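Local structure of redy-like protein (Hahella chejuensis, 2JDJ) at residues 17-20 against 21-25; 65-68 against 69-73. The protein probably takes part in the biosynthesis of the red pigment prodigiosin, as a small protein of the dimeric alpha-beta barrel clan. One frame throughout, in Å; residues are numbered along the deposited sequence.

Contact 1 (17-20 against 21-25)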
ATOM      1  N   ASP A  17      -6.102  21.093  -1.245  1.00 24.66           N
ATOM      2  CA  ASP A  17      -7.169  21.098  -0.266  1.00 25.79           C
ATOM      3  C   ASP A  17      -8.515  20.608  -0.823  1.00 25.88           C
ATOM      4  O   ASP A  17      -9.219  19.863  -0.146  1.00 26.81           O
ATOM      5  CB  ASP A  17      -7.270  22.450   0.388  1.00 26.13           C
ATOM      6  CG  ASP A  17      -7.974  23.424  -0.466  1.00 29.62           C
ATOM      7  OD1 ASP A  17      -7.720  23.380  -1.692  1.00 34.15           O
ATOM      8  OD2 ASP A  17      -8.814  24.177   0.087  1.00 34.99           O
ATOM      9  N   ALA A  18      -8.843  20.979  -2.060  1.00 26.23           N
ATOM     10  CA  ALA A  18      -9.997  20.409  -2.767  1.00 26.25           C
ATOM     11  C   ALA A  18      -9.873  18.901  -2.959  1.00 26.11           C
ATOM     12  O   ALA A  18     -10.843  18.161  -2.740  1.00 26.62           O
ATOM     13  CB  ALA A  18     -10.190  21.104  -4.104  1.00 26.46           C
ATOM     14  N   PHE A  19      -8.692  18.450  -3.382  1.00 25.27           N
ATOM     15  CA  PHE A  19      -8.409  17.019  -3.536  1.00 25.15           C
ATOM     16  C   PHE A  19      -8.652  16.263  -2.233  1.00 24.34           C
ATOM     17  O   PHE A  19      -9.425  15.302  -2.189  1.00 24.83           O
ATOM     18  CB  PHE A  19      -6.962  16.769  -4.032  1.00 25.22           C
ATOM     19  CG  PHE A  19      -6.619  15.315  -4.144  1.00 25.69           C
ATOM     20  CD1 PHE A  19      -7.095  14.553  -5.219  1.00 25.55           C
ATOM     21  CD2 PHE A  19      -5.856  14.688  -3.170  1.00 26.18           C
ATOM     22  CE1 PHE A  19      -6.812  13.229  -5.321  1.00 24.56           C
ATOM     23  CE2 PHE A  19      -5.566  13.316  -3.260  1.00 23.72           C
ATOM     24  CZ  PHE A  19      -6.043  12.591  -4.334  1.00 25.31           C
ATOM     25  N   GLU A  20      -7.992  16.703  -1.167  1.00 23.36           N
ATOM     26  CA  GLU A  20      -8.115  16.019   0.134  1.00 22.54           C
ATOM     27  C   GLU A  20      -9.522  16.048   0.721  1.00 22.18           C
ATOM     28  O   GLU A  20      -9.917  15.109   1.387  1.00 21.99           O
ATOM     29  CB  GLU A  20      -7.100  16.572   1.145  1.00 22.48           C
ATOM     30  CG  GLU A  20      -5.671  16.331   0.674  1.00 21.96           C
ATOM     31  CD  GLU A  20      -4.603  16.587   1.719  1.00 23.02           C
ATOM     32  OE1 GLU A  20      -4.910  16.561   2.925  1.00 21.68           O
ATOM     33  OE2 GLU A  20      -3.428  16.786   1.308  1.00 21.65           O
ATOM     34  N   PHE A  21     -10.274  17.120   0.483  1.00 21.89           N
ATOM     35  CA  PHE A  21     -11.648  17.151   0.972  1.00 22.52           C
ATOM     36  C   PHE A  21     -12.495  16.121   0.201  1.00 22.76           C
ATOM     37  O   PHE A  21     -13.329  15.421   0.788  1.00 23.74           O
ATOM     38  CB  PHE A  21     -12.269  18.560   0.890  1.00 22.10           C
ATOM     39  CG  PHE A  21     -13.673  18.601   1.437  1.00 22.04           C
ATOM     40  CD1 PHE A  21     -13.897  18.863   2.797  1.00 21.92           C
ATOM     41  CD2 PHE A  21     -14.764  18.301   0.616  1.00 21.27           C
ATOM     42  CE1 PHE A  21     -15.195  18.858   3.324  1.00 19.70           C
ATOM     43  CE2 PHE A  21     -16.055  18.276   1.139  1.00 19.51           C
ATOM     44  CZ  PHE A  21     -16.266  18.558   2.491  1.00 19.25           C
ATOM     45  N   TRP A  22     -12.279  16.055  -1.117  1.00 22.82           N
ATOM     46  CA  TRP A  22     -12.944  15.101  -1.996  1.00 22.96           C
ATOM     47  C   TRP A  22     -12.610  13.677  -1.583  1.00 23.39           C
ATOM     48  O   TRP A  22     -13.509  12.840  -1.429  1.00 23.54           O
ATOM     49  CB  TRP A  22     -12.588  15.352  -3.463  1.00 22.78           C
ATOM     50  CG  TRP A  22     -13.121  14.285  -4.381  1.00 23.36           C
ATOM     51  CD1 TRP A  22     -14.377  14.212  -4.928  1.00 23.07           C
ATOM     52  CD2 TRP A  22     -12.416  13.118  -4.837  1.00 24.01           C
ATOM     53  NE1 TRP A  22     -14.496  13.067  -5.699  1.00 24.85           N
ATOM     54  CE2 TRP A  22     -13.307  12.382  -5.664  1.00 25.02           C
ATOM     55  CE3 TRP A  22     -11.121  12.619  -4.625  1.00 23.27           C
ATOM     56  CZ2 TRP A  22     -12.936  11.167  -6.278  1.00 24.60           C
ATOM     57  CZ3 TRP A  22     -10.755  11.416  -5.235  1.00 23.44           C
ATOM     58  CH2 TRP A  22     -11.661  10.706  -6.052  1.00 22.22           C
ATOM     59  N   VAL A  23     -11.328  13.398  -1.362  1.00 23.21           N
ATOM     60  CA  VAL A  23     -10.944  12.057  -0.907  1.00 23.28           C
ATOM     61  C   VAL A  23     -11.704  11.677   0.372  1.00 23.86           C
ATOM     62  O   VAL A  23     -12.372  10.654   0.422  1.00 23.94           O
ATOM     63  CB  VAL A  23      -9.417  11.920  -0.689  1.00 22.74           C
ATOM     64  CG1 VAL A  23      -9.094  10.652   0.102  1.00 21.80           C
ATOM     65  CG2 VAL A  23      -8.699  11.935  -2.026  1.00 21.95           C
ATOM     66  N   GLN A  24     -11.602  12.502   1.404  1.00 25.03           N
ATOM     67  CA  GLN A  24     -12.175  12.128   2.707  1.00 26.16           C
ATOM     68  C   GLN A  24     -13.698  12.100   2.772  1.00 25.79           C
ATOM     69  O   GLN A  24     -14.270  11.307   3.497  1.00 26.83           O
ATOM     70  CB  GLN A  24     -11.626  13.034   3.796  1.00 26.79           C
ATOM     71  CG  GLN A  24     -10.194  12.695   4.157  1.00 29.59           C
ATOM     72  CD  GLN A  24      -9.636  13.608   5.235  1.00 34.14           C
ATOM     73  OE1 GLN A  24      -8.575  14.217   5.062  1.00 36.54           O
ATOM     74  NE2 GLN A  24     -10.352  13.715   6.344  1.00 34.83           N
ATOM     75  N   ASN A  25     -14.360  12.953   2.010  1.00 26.07           N
ATOM     76  CA  ASN A  25     -15.811  13.106   2.148  1.00 25.54           C
ATOM     77  C   ASN A  25     -16.613  12.609   0.962  1.00 26.10           C
ATOM     78  O   ASN A  25     -17.845  12.560   1.015  1.00 26.23           O
ATOM     79  CB  ASN A  25     -16.134  14.565   2.461  1.00 25.56           C
ATOM     80  CG  ASN A  25     -15.445  15.040   3.713  1.00 26.17           C
ATOM     81  OD1 ASN A  25     -15.908  14.782   4.814  1.00 28.31           O
ATOM     82  ND2 ASN A  25     -14.306  15.715   3.553  1.00 24.53           N
TER
HETATM   83  O   HOH W   1      -6.947  16.343   4.670  1.00 32.19           O
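Phe19 and Val23 sit one turn apart on helix 16-30, where Val23 N donates to Phe19 O at 2.8 Å, with an N-H...O angle of 166°. The same i to i+4 ladder continues as Phe21 to Asp17, Trp22 to Ala18 and Gln24 to Glu20, so 17-20 and 21-25 run on as one helix, which widens into a pi-type turn at 23-25. Phe19 CG stands anti to the backbone N (chi1 178°), which brings the ring alongside the next turn; there Val23 CG2 lies over one face in a CH-pi contact, 3.8 Å from the ring centroid. Trp22 CZ3 approaches obliquely, 4.3 Å from Phe19 CE1. Helix 74-86 packs on both aromatics through Phe83. Replacing Phe19 by an alanine removes the ring, and Val23 CG2 would probably lose its aromatic partner, with a gap opening toward Phe83 and Tyr55. Elsewhere a water donates to Glu20 OE1 and Gln24 OE1, each at 2.7 Å, while Glu20 OE2 forms a salt bridge with Arg44 NE and a hydrogen bond with Tyr55 OH. Leu98 of the second subunit packs on Glu20 and Val23. Phe19 reaching Tyr55 on strand 55-61 is consistent with the helix-on-sheet packing of the dimeric alpha-beta barrel fold.

Contact 2 (65-68 against 69-73)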
ATOM      1  N   ALA A  65     -11.240  -9.557 -10.228  1.00 33.64           N
ATOM      2  CA  ALA A  65     -12.460  -9.765 -11.003  1.00 34.04           C
ATOM      3  C   ALA A  65     -13.620  -8.911 -10.450  1.00 34.09           C
ATOM      4  O   ALA A  65     -14.314  -8.204 -11.203  1.00 33.92           O
ATOM      5  CB  ALA A  65     -12.817 -11.258 -11.017  1.00 34.00           C
ATOM      6  N   ALA A  66     -13.815  -8.976  -9.134  1.00 34.30           N
ATOM      7  CA  ALA A  66     -14.871  -8.203  -8.461  1.00 34.57           C
ATOM      8  C   ALA A  66     -14.637  -6.691  -8.618  1.00 34.61           C
ATOM      9  O   ALA A  66     -15.560  -5.945  -8.923  1.00 34.46           O
ATOM     10  CB  ALA A  66     -14.959  -8.590  -6.991  1.00 34.17           C
ATOM     11  N   PHE A  67     -13.390  -6.252  -8.429  1.00 35.26           N
ATOM     12  CA  PHE A  67     -13.037  -4.826  -8.604  1.00 35.32           C
ATOM     13  C   PHE A  67     -13.310  -4.312 -10.016  1.00 35.50           C
ATOM     14  O   PHE A  67     -13.860  -3.231 -10.194  1.00 34.53           O
ATOM     15  CB  PHE A  67     -11.592  -4.545  -8.197  1.00 35.03           C
ATOM     16  CG  PHE A  67     -11.236  -3.074  -8.200  1.00 35.58           C
ATOM     17  CD1 PHE A  67     -11.861  -2.189  -7.325  1.00 35.46           C
ATOM     18  CD2 PHE A  67     -10.281  -2.574  -9.085  1.00 35.07           C
ATOM     19  CE1 PHE A  67     -11.541  -0.821  -7.323  1.00 35.95           C
ATOM     20  CE2 PHE A  67      -9.953  -1.211  -9.094  1.00 35.61           C
ATOM     21  CZ  PHE A  67     -10.586  -0.332  -8.209  1.00 35.01           C
ATOM     22  N   ASP A  68     -12.936  -5.105 -11.015  1.00 36.57           N
ATOM     23  CA  ASP A  68     -13.163  -4.750 -12.409  1.00 37.83           C
ATOM     24  C   ASP A  68     -14.635  -4.489 -12.733  1.00 38.24           C
ATOM     25  O   ASP A  68     -14.956  -3.551 -13.470  1.00 38.31           O
ATOM     26  CB  ASP A  68     -12.586  -5.831 -13.325  1.00 38.32           C
ATOM     27  CG  ASP A  68     -11.073  -5.739 -13.450  1.00 40.15           C
ATOM     28  OD1 ASP A  68     -10.429  -4.986 -12.674  1.00 40.94           O
ATOM     29  OD2 ASP A  68     -10.521  -6.423 -14.332  1.00 43.24           O
ATOM     30  N   ALA A  69     -15.519  -5.322 -12.183  1.00 38.97           N
ATOM     31  CA  ALA A  69     -16.963  -5.117 -12.297  1.00 39.41           C
ATOM     32  C   ALA A  69     -17.389  -3.799 -11.636  1.00 39.94           C
ATOM     33  O   ALA A  69     -18.147  -3.019 -12.227  1.00 40.03           O
ATOM     34  CB  ALA A  69     -17.720  -6.303 -11.686  1.00 39.46           C
ATOM     35  N   ASP A  70     -16.881  -3.550 -10.422  1.00 40.30           N
ATOM     36  CA  ASP A  70     -17.183  -2.317  -9.694  1.00 40.71           C
ATOM     37  C   ASP A  70     -16.763  -1.089 -10.474  1.00 41.46           C
ATOM     38  O   ASP A  70     -17.398  -0.049 -10.355  1.00 40.77           O
ATOM     39  CB  ASP A  70     -16.512  -2.294  -8.323  1.00 40.34           C
ATOM     40  CG  ASP A  70     -17.220  -3.172  -7.306  1.00 40.10           C
ATOM     41  OD1 ASP A  70     -18.338  -3.647  -7.601  1.00 40.79           O
ATOM     42  OD2 ASP A  70     -16.656  -3.394  -6.215  1.00 36.09           O
HETATM   43  N   MSE A  71     -15.691  -1.210 -11.259  1.00 42.63           N
HETATM   44  CA  MSE A  71     -15.207  -0.096 -12.085  1.00 44.75           C
HETATM   45  C   MSE A  71     -16.151   0.261 -13.228  1.00 44.13           C
HETATM   46  O   MSE A  71     -16.158   1.396 -13.709  1.00 43.53           O
HETATM   47  CB  MSE A  71     -13.820  -0.397 -12.652  1.00 44.50           C
HETATM   48  CG  MSE A  71     -12.671  -0.248 -11.664  1.00 46.39           C
HETATM   49 SE   MSE A  71     -10.980  -0.625 -12.565  0.80 50.19          SE
HETATM   50  CE  MSE A  71     -10.855   0.990 -13.674  1.00 48.44           C
ATOM     51  N   GLU A  72     -16.939  -0.719 -13.662  1.00 44.50           N
ATOM     52  CA  GLU A  72     -17.878  -0.519 -14.766  1.00 45.07           C
ATOM     53  C   GLU A  72     -19.212   0.069 -14.300  1.00 44.33           C
ATOM     54  O   GLU A  72     -20.074   0.382 -15.124  1.00 44.68           O
ATOM     55  CB  GLU A  72     -18.106  -1.830 -15.540  1.00 45.55           C
ATOM     56  CG  GLU A  72     -16.835  -2.553 -15.987  1.00 47.84           C
ATOM     57  CD  GLU A  72     -16.170  -1.937 -17.217  1.00 51.71           C
ATOM     58  OE1 GLU A  72     -15.330  -2.636 -17.835  1.00 52.57           O
ATOM     59  OE2 GLU A  72     -16.486  -0.771 -17.574  1.00 53.49           O
ATOM     60  N   THR A  73     -19.381   0.218 -12.987  1.00 43.41           N
ATOM     61  CA  THR A  73     -20.590   0.825 -12.434  1.00 42.35           C
ATOM     62  C   THR A  73     -20.551   2.340 -12.632  1.00 41.92           C
ATOM     63  O   THR A  73     -19.487   2.919 -12.833  1.00 41.83           O
ATOM     64  CB  THR A  73     -20.758   0.525 -10.928  1.00 42.19           C
ATOM     65  OG1 THR A  73     -19.674   1.111 -10.191  1.00 41.12           O
ATOM     66  CG2 THR A  73     -20.825  -0.977 -10.663  1.00 42.95           C
TER
HETATM   67  O   HOH W   2     -17.998  -6.835  -7.426  1.00 37.85           O
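Phe67 extends its ring with CG anti to the backbone N (chi1 -173°), whereas Met71, a selenomethionine, has CG anti to its own carbonyl carbon (chi1 -77°); these two settings bring the side chains together one turn apart. The result is an i to i+4 Met-aromatic contact on helix 64-71 of what is probably a dimeric alpha-beta barrel fold. Met71 CG lies over one face of the Phe67 ring, offset toward the rim and 4.1 Å from the centroid, a CH-pi approach. The selenium is farther from the ring axis: SE stands obliquely, 45° off the normal, 3.7 Å from Phe67 CE2.

In the backbone, Met71 N donates to Phe67 O, and Asp70 N to Ala66 O; further on, the i to i+4 bond of Glu72 N to Asp68 O is weak, at 3.5 Å. Glu72 N also bonds Ala69 O at 3.0 Å, an i to i+3 pairing.

Asp68 OD1 turns back along the helix to a salt bridge with Arg64. Asp70 meets the loop of Leu34, Pro35 and Ser36 instead: its OD2 is hydrogen-bonded to Ser36, and Leu34 and Pro35 touch its side chain. A water donates to both Ala66 O and Asp70 OD1, tying the carboxylate to the carbonyl one turn earlier. With one oxygen held by Ser36 and the other by water, the buried carboxylate is probably restrained in its rotation.

Thr73 joins this helix to the next. It is the N-cap of helix 74-86, its OG1 accepting from the backbone N of Phe76, and the same hydroxyl donates backward, with OG1 lying 2.6 Å from Asp70 O.

Contacts 1 and 2 do not touch: their centres are 23 Å apart and their nearest atoms about 11 Å. Contact 1 comes first in the chain, on helix 16-30, and contact 2 follows on helix 64-71. Helix 74-86 relates them, since it packs against Phe19 and Trp22 and is capped by Thr73. Bound solvent molecules lie near both: a glycerol is about 4 Å from the Trp22 side chain and an isopropanol about 4 Å from that of Phe67. Both probably come from the crystallisation liquor, but they may mark a pocket. The second subunit reaches contact 1 and does not touch contact 2.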